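Local atomic coordinates of pentalenene synthase (Streptomyces chartreusis NRRL 3882, PDB entry 6Q4S), a protein that probably cyclises farnesyl diphosphate to the bicyclic sesquiterpenol 7-epi-alpha-eudesmol with the help of magnesium ions. Residues Ser186-Pro199 against Glu290-Trp304. Sequence-based numbering, arbitrary orientation. Where two conformers were deposited one is given.
Sequences SIDAGERSRGFEVP and ERDRVRMGVEAIQHW
Met296 packs against both the Phe196 ring and the Arg194 guanidinium. Its CB lies over one face of the Phe196 ring, 3.7 Å from the centroid, a CH-pi contact; CG sits 3.6 Å from Arg194 NH1, over the guanidinium face; SD hangs above the same phenyl face as a Met-aromatic contact and reaches Arg194 NE; and the bend at chi3 (-68°) turns CE back onto Phe196 CB. Glu191 CG covers the ring's opposite face. The extended Arg194 forms a salt bridge from NH1 to Glu299 OE1 (3.1 Å), meeting it from above the carboxylate plane, and NH1 also binds a water that bridges to Met296 O. Arg293, bent at chi3 (53°), grips Glu197 O side-on with NE (2.9 Å) and NH2 (3.1 Å), while Pro199 CG packs on its guanidinium face. A leucine in place of Arg293 would probably leave Glu197 O without these two donors and Pro199 without its flat partner. Where the helices cross, side-chain-free Gly190 brings its CA 4.2 Å from Ala300 CB. Farther along, Ser186 CB rests on one face of the Trp304 indole; the Trp304 side chain is about 7 Å from that of Asn223, a probable magnesium ligand. In this all-helical terpene synthase fold, helix 288-313 lies between helix 183-194 and helix 252-284, with Ile301 also touching helix 206-228.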
loop_
_atom_site.group_PDB
_atom_site.type_symbol
_atom_site.label_atom_id
_atom_site.label_comp_id
_atom_site.label_asym_id
_atom_site.label_seq_id
_atom_site.Cartn_x
_atom_site.Cartn_y
_atom_site.Cartn_z
ATOM N N SER A 186 -12.690 -3.628 3.852
ATOM C CA SER A 186 -13.915 -3.595 4.713
ATOM C C SER A 186 -13.742 -4.414 5.976
ATOM O O SER A 186 -14.150 -3.946 7.072
ATOM C CB SER A 186 -15.170 -3.948 3.918
ATOM O OG SER A 186 -15.266 -3.129 2.771
ATOM N N ILE A 187 -13.149 -5.602 5.840
ATOM C CA ILE A 187 -12.819 -6.480 6.956
ATOM C C ILE A 187 -11.737 -5.878 7.822
ATOM O O ILE A 187 -11.864 -5.833 9.071
ATOM C CB ILE A 187 -12.403 -7.876 6.492
ATOM C CG1 ILE A 187 -13.626 -8.626 5.930
ATOM C CG2 ILE A 187 -11.827 -8.704 7.654
ATOM C CD1 ILE A 187 -13.252 -9.711 4.920
ATOM N N ASP A 188 -10.713 -5.313 7.180
ATOM C CA ASP A 188 -9.626 -4.651 7.915
ATOM C C ASP A 188 -10.209 -3.592 8.877
ATOM O O ASP A 188 -9.741 -3.462 9.983
ATOM C CB ASP A 188 -8.647 -3.951 6.979
ATOM C CG ASP A 188 -7.852 -4.902 6.091
ATOM O OD1 ASP A 188 -7.638 -6.082 6.429
ATOM O OD2 ASP A 188 -7.378 -4.435 5.054
ATOM N N ALA A 189 -11.224 -2.853 8.461
ATOM C CA ALA A 189 -11.694 -1.794 9.291
ATOM C C ALA A 189 -12.409 -2.339 10.543
ATOM O O ALA A 189 -12.724 -1.549 11.435
ATOM C CB ALA A 189 -12.634 -0.890 8.540
ATOM N N GLY A 190 -12.756 -3.635 10.569
ATOM C CA GLY A 190 -13.391 -4.199 11.731
ATOM C C GLY A 190 -12.515 -4.070 12.989
ATOM O O GLY A 190 -13.015 -3.879 14.109
ATOM N N GLU A 191 -11.215 -4.163 12.780
ATOM C CA GLU A 191 -10.226 -4.070 13.844
ATOM C C GLU A 191 -10.261 -2.602 14.382
ATOM O O GLU A 191 -10.337 -2.385 15.586
ATOM C CB GLU A 191 -8.839 -4.399 13.284
ATOM C CG GLU A 191 -8.587 -5.863 13.083
ATOM C CD GLU A 191 -7.476 -6.152 12.092
ATOM O OE1 GLU A 191 -6.301 -6.411 12.476
ATOM O OE2 GLU A 191 -7.774 -6.088 10.894
ATOM N N ARG A 192 -10.308 -1.607 13.499
ATOM C CA ARG A 192 -10.463 -0.225 13.958
ATOM C C ARG A 192 -11.755 0.022 14.739
ATOM O O ARG A 192 -11.709 0.734 15.741
ATOM C CB ARG A 192 -10.337 0.772 12.797
ATOM C CG ARG A 192 -10.759 2.209 13.078
ATOM C CD ARG A 192 -9.811 2.748 14.161
ATOM N NE ARG A 192 -10.092 4.155 14.340
ATOM C CZ ARG A 192 -10.993 4.612 15.206
ATOM N NH1 ARG A 192 -11.691 3.771 15.915
ATOM N NH2 ARG A 192 -11.223 5.899 15.357
ATOM N N SER A 193 -12.862 -0.534 14.256
ATOM C CA SER A 193 -14.174 -0.302 14.806
ATOM C C SER A 193 -14.354 -0.865 16.219
ATOM O O SER A 193 -15.057 -0.271 17.036
ATOM C CB SER A 193 -15.215 -0.932 13.900
ATOM O OG SER A 193 -16.466 -0.869 14.515
ATOM N N ARG A 194 -13.723 -1.994 16.482
ATOM C CA ARG A 194 -13.862 -2.711 17.704
ATOM C C ARG A 194 -12.664 -2.595 18.628
ATOM O O ARG A 194 -12.778 -2.914 19.796
ATOM C CB ARG A 194 -14.133 -4.143 17.381
ATOM C CG ARG A 194 -14.660 -4.938 18.575
ATOM C CD ARG A 194 -14.963 -6.360 18.151
ATOM N NE ARG A 194 -15.574 -7.113 19.229
ATOM C CZ ARG A 194 -15.993 -8.361 19.142
ATOM N NH1 ARG A 194 -15.897 -9.069 18.013
ATOM N NH2 ARG A 194 -16.516 -8.904 20.213
ATOM N N GLY A 195 -11.511 -2.190 18.123
ATOM C CA GLY A 195 -10.362 -1.815 18.971
ATOM C C GLY A 195 -9.505 -2.995 19.283
ATOM O O GLY A 195 -9.159 -3.210 20.420
ATOM N N PHE A 196 -9.155 -3.788 18.277
ATOM C CA PHE A 196 -8.183 -4.801 18.446
ATOM C C PHE A 196 -7.396 -4.891 17.131
ATOM O O PHE A 196 -7.775 -4.266 16.167
ATOM C CB PHE A 196 -8.872 -6.140 18.775
ATOM C CG PHE A 196 -9.614 -6.758 17.591
ATOM C CD1 PHE A 196 -10.850 -6.284 17.209
ATOM C CD2 PHE A 196 -9.038 -7.756 16.842
ATOM C CE1 PHE A 196 -11.520 -6.812 16.109
ATOM C CE2 PHE A 196 -9.704 -8.287 15.732
ATOM C CZ PHE A 196 -10.929 -7.781 15.349
ATOM N N GLU A 197 -6.359 -5.703 17.110
ATOM C CA GLU A 197 -5.644 -6.065 15.906
ATOM C C GLU A 197 -5.384 -7.535 15.861
ATOM O O GLU A 197 -5.001 -8.137 16.865
ATOM C CB GLU A 197 -4.330 -5.321 15.776
ATOM C CG GLU A 197 -4.581 -3.836 15.498
ATOM C CD GLU A 197 -3.331 -3.005 15.184
ATOM O OE1 GLU A 197 -2.300 -3.660 14.751
ATOM O OE2 GLU A 197 -3.448 -1.712 15.390
ATOM N N VAL A 198 -5.588 -8.118 14.689
ATOM C CA VAL A 198 -5.406 -9.567 14.514
ATOM C C VAL A 198 -3.907 -9.832 14.491
ATOM O O VAL A 198 -3.178 -9.070 13.840
ATOM C CB VAL A 198 -6.040 -10.088 13.194
ATOM C CG1 VAL A 198 -5.689 -11.568 12.961
ATOM C CG2 VAL A 198 -7.537 -9.970 13.224
ATOM N N PRO A 199 -3.424 -10.918 15.175
ATOM C CA PRO A 199 -1.964 -11.183 15.148
ATOM C C PRO A 199 -1.437 -11.361 13.761
ATOM O O PRO A 199 -2.044 -12.118 12.961
ATOM C CB PRO A 199 -1.806 -12.460 15.993
ATOM C CG PRO A 199 -2.918 -12.312 16.986
ATOM C CD PRO A 199 -4.089 -11.723 16.213
ATOM N N GLU A 290 -4.060 -13.793 22.121
ATOM C CA GLU A 290 -3.892 -13.847 20.671
ATOM C C GLU A 290 -5.062 -14.629 20.007
ATOM O O GLU A 290 -5.696 -14.109 19.065
ATOM C CB GLU A 290 -2.534 -14.453 20.301
ATOM C CG GLU A 290 -1.389 -13.505 20.671
ATOM C CD GLU A 290 0.014 -14.108 20.631
ATOM O OE1 GLU A 290 0.217 -15.366 20.695
ATOM O OE2 GLU A 290 0.944 -13.291 20.531
ATOM N N ARG A 291 -5.367 -15.836 20.522
ATOM C CA ARG A 291 -6.538 -16.624 20.047
ATOM C C ARG A 291 -7.789 -15.834 20.057
ATOM O O ARG A 291 -8.599 -15.922 19.103
ATOM C CB ARG A 291 -6.803 -17.872 20.883
ATOM C CG ARG A 291 -5.887 -19.010 20.545
ATOM C CD ARG A 291 -5.810 -20.059 21.670
ATOM N NE ARG A 291 -4.734 -20.963 21.307
ATOM C CZ ARG A 291 -4.852 -22.056 20.553
ATOM N NH1 ARG A 291 -6.022 -22.473 20.084
ATOM N NH2 ARG A 291 -3.761 -22.733 20.251
ATOM N N ASP A 292 -7.977 -15.076 21.136
ATOM C CA ASP A 292 -9.160 -14.233 21.283
ATOM C C ASP A 292 -9.255 -13.103 20.227
ATOM O O ASP A 292 -10.370 -12.646 19.867
ATOM C CB ASP A 292 -9.187 -13.601 22.680
ATOM C CG ASP A 292 -10.394 -12.697 22.887
ATOM O OD1 ASP A 292 -11.510 -13.236 22.794
ATOM O OD2 ASP A 292 -10.254 -11.450 23.107
ATOM N N ARG A 293 -8.098 -12.585 19.831
ATOM C CA ARG A 293 -8.016 -11.511 18.831
ATOM C C ARG A 293 -8.326 -12.095 17.424
ATOM O O ARG A 293 -9.028 -11.466 16.657
ATOM C CB ARG A 293 -6.636 -10.798 18.894
ATOM C CG ARG A 293 -6.490 -9.873 20.135
ATOM C CD ARG A 293 -5.008 -9.701 20.532
ATOM N NE ARG A 293 -4.206 -9.270 19.380
ATOM C CZ ARG A 293 -2.895 -9.404 19.216
ATOM N NH1 ARG A 293 -2.119 -9.942 20.143
ATOM N NH2 ARG A 293 -2.333 -8.967 18.092
ATOM N N VAL A 294 -7.786 -13.280 17.143
ATOM C CA VAL A 294 -8.180 -14.094 15.977
ATOM C C VAL A 294 -9.681 -14.305 15.861
ATOM O O VAL A 294 -10.347 -13.921 14.813
ATOM C CB VAL A 294 -7.408 -15.420 15.935
ATOM C CG1 VAL A 294 -7.953 -16.363 14.839
ATOM C CG2 VAL A 294 -5.952 -15.141 15.648
ATOM N N ARG A 295 -10.256 -14.810 16.944
ATOM C CA ARG A 295 -11.701 -15.027 17.004
ATOM C C ARG A 295 -12.449 -13.756 16.676
ATOM O O ARG A 295 -13.395 -13.788 15.888
ATOM C CB ARG A 295 -12.151 -15.621 18.363
ATOM C CG ARG A 295 -13.666 -15.745 18.521
ATOM C CD ARG A 295 -14.134 -16.212 19.912
ATOM N NE ARG A 295 -13.698 -15.280 20.957
ATOM C CZ ARG A 295 -14.210 -14.062 21.178
ATOM N NH1 ARG A 295 -15.223 -13.563 20.467
ATOM N NH2 ARG A 295 -13.704 -13.316 22.149
ATOM N N MET A 296 -12.027 -12.612 17.231
ATOM C CA MET A 296 -12.683 -11.347 16.879
ATOM C C MET A 296 -12.526 -10.974 15.363
ATOM O O MET A 296 -13.431 -10.355 14.773
ATOM C CB MET A 296 -12.163 -10.185 17.766
ATOM C CG MET A 296 -12.718 -10.198 19.205
ATOM S SD MET A 296 -12.258 -8.747 20.236
ATOM C CE MET A 296 -10.494 -9.092 20.395
ATOM N N GLY A 297 -11.362 -11.293 14.834
ATOM C CA GLY A 297 -11.068 -11.185 13.380
ATOM C C GLY A 297 -12.055 -11.943 12.515
ATOM O O GLY A 297 -12.615 -11.408 11.539
ATOM N N VAL A 298 -12.312 -13.180 12.912
ATOM C CA VAL A 298 -13.276 -14.020 12.208
ATOM C C VAL A 298 -14.664 -13.426 12.343
ATOM O O VAL A 298 -15.424 -13.364 11.375
ATOM C CB VAL A 298 -13.199 -15.485 12.727
ATOM C CG1 VAL A 298 -14.276 -16.346 12.084
ATOM C CG2 VAL A 298 -11.820 -16.038 12.502
ATOM N N GLU A 299 -15.002 -12.894 13.511
ATOM C CA GLU A 299 -16.299 -12.258 13.649
ATOM C C GLU A 299 -16.509 -11.039 12.758
ATOM O O GLU A 299 -17.641 -10.817 12.314
ATOM C CB GLU A 299 -16.642 -11.941 15.118
ATOM C CG GLU A 299 -16.736 -13.179 15.998
ATOM C CD GLU A 299 -16.996 -12.853 17.487
ATOM O OE1 GLU A 299 -17.477 -11.728 17.910
ATOM O OE2 GLU A 299 -16.693 -13.768 18.252
ATOM N N ALA A 300 -15.453 -10.247 12.523
ATOM C CA ALA A 300 -15.529 -9.126 11.614
ATOM C C ALA A 300 -15.920 -9.638 10.174
ATOM O O ALA A 300 -16.695 -9.006 9.512
ATOM C CB ALA A 300 -14.174 -8.360 11.555
ATOM N N ILE A 301 -15.410 -10.787 9.779
ATOM C CA ILE A 301 -15.768 -11.373 8.487
ATOM C C ILE A 301 -17.258 -11.740 8.515
ATOM O O ILE A 301 -17.999 -11.337 7.633
ATOM C CB ILE A 301 -14.910 -12.577 8.101
ATOM C CG1 ILE A 301 -13.431 -12.202 8.038
ATOM C CG2 ILE A 301 -15.402 -13.061 6.714
ATOM C CD1 ILE A 301 -12.518 -13.377 7.879
ATOM N N GLN A 302 -17.715 -12.392 9.593
ATOM C CA GLN A 302 -19.137 -12.765 9.708
ATOM C C GLN A 302 -20.048 -11.568 9.701
ATOM O O GLN A 302 -21.134 -11.557 9.082
ATOM C CB GLN A 302 -19.370 -13.540 10.992
ATOM C CG GLN A 302 -18.526 -14.788 11.173
ATOM C CD GLN A 302 -18.730 -15.467 12.563
ATOM O OE1 GLN A 302 -19.279 -14.890 13.494
ATOM N NE2 GLN A 302 -18.308 -16.703 12.661
ATOM N N HIS A 303 -19.628 -10.505 10.368
ATOM C CA HIS A 303 -20.432 -9.312 10.343
ATOM C C HIS A 303 -20.624 -8.811 8.935
ATOM O O HIS A 303 -21.687 -8.234 8.625
ATOM C CB HIS A 303 -19.857 -8.177 11.254
ATOM C CG HIS A 303 -19.674 -8.581 12.695
ATOM N ND1 HIS A 303 -18.670 -8.078 13.498
ATOM C CD2 HIS A 303 -20.371 -9.452 13.469
ATOM C CE1 HIS A 303 -18.734 -8.648 14.686
ATOM N NE2 HIS A 303 -19.744 -9.501 14.687
ATOM N N TRP A 304 -19.575 -8.953 8.099
ATOM C CA TRP A 304 -19.694 -8.466 6.751
ATOM C C TRP A 304 -20.622 -9.370 5.893
ATOM O O TRP A 304 -21.490 -8.872 5.175
ATOM C CB TRP A 304 -18.313 -8.266 6.104
ATOM C CG TRP A 304 -18.051 -6.862 6.085
ATOM C CD1 TRP A 304 -17.290 -6.110 7.015
ATOM C CD2 TRP A 304 -18.651 -5.926 5.213
ATOM N NE1 TRP A 304 -17.378 -4.786 6.716
ATOM C CE2 TRP A 304 -18.192 -4.619 5.621
ATOM C CE3 TRP A 304 -19.514 -6.041 4.114
ATOM C CZ2 TRP A 304 -18.574 -3.463 4.975
ATOM C CZ3 TRP A 304 -19.905 -4.856 3.447
ATOM C CH2 TRP A 304 -19.407 -3.579 3.887
HETATM O O HOH W 1 -15.024 -8.430 15.491
#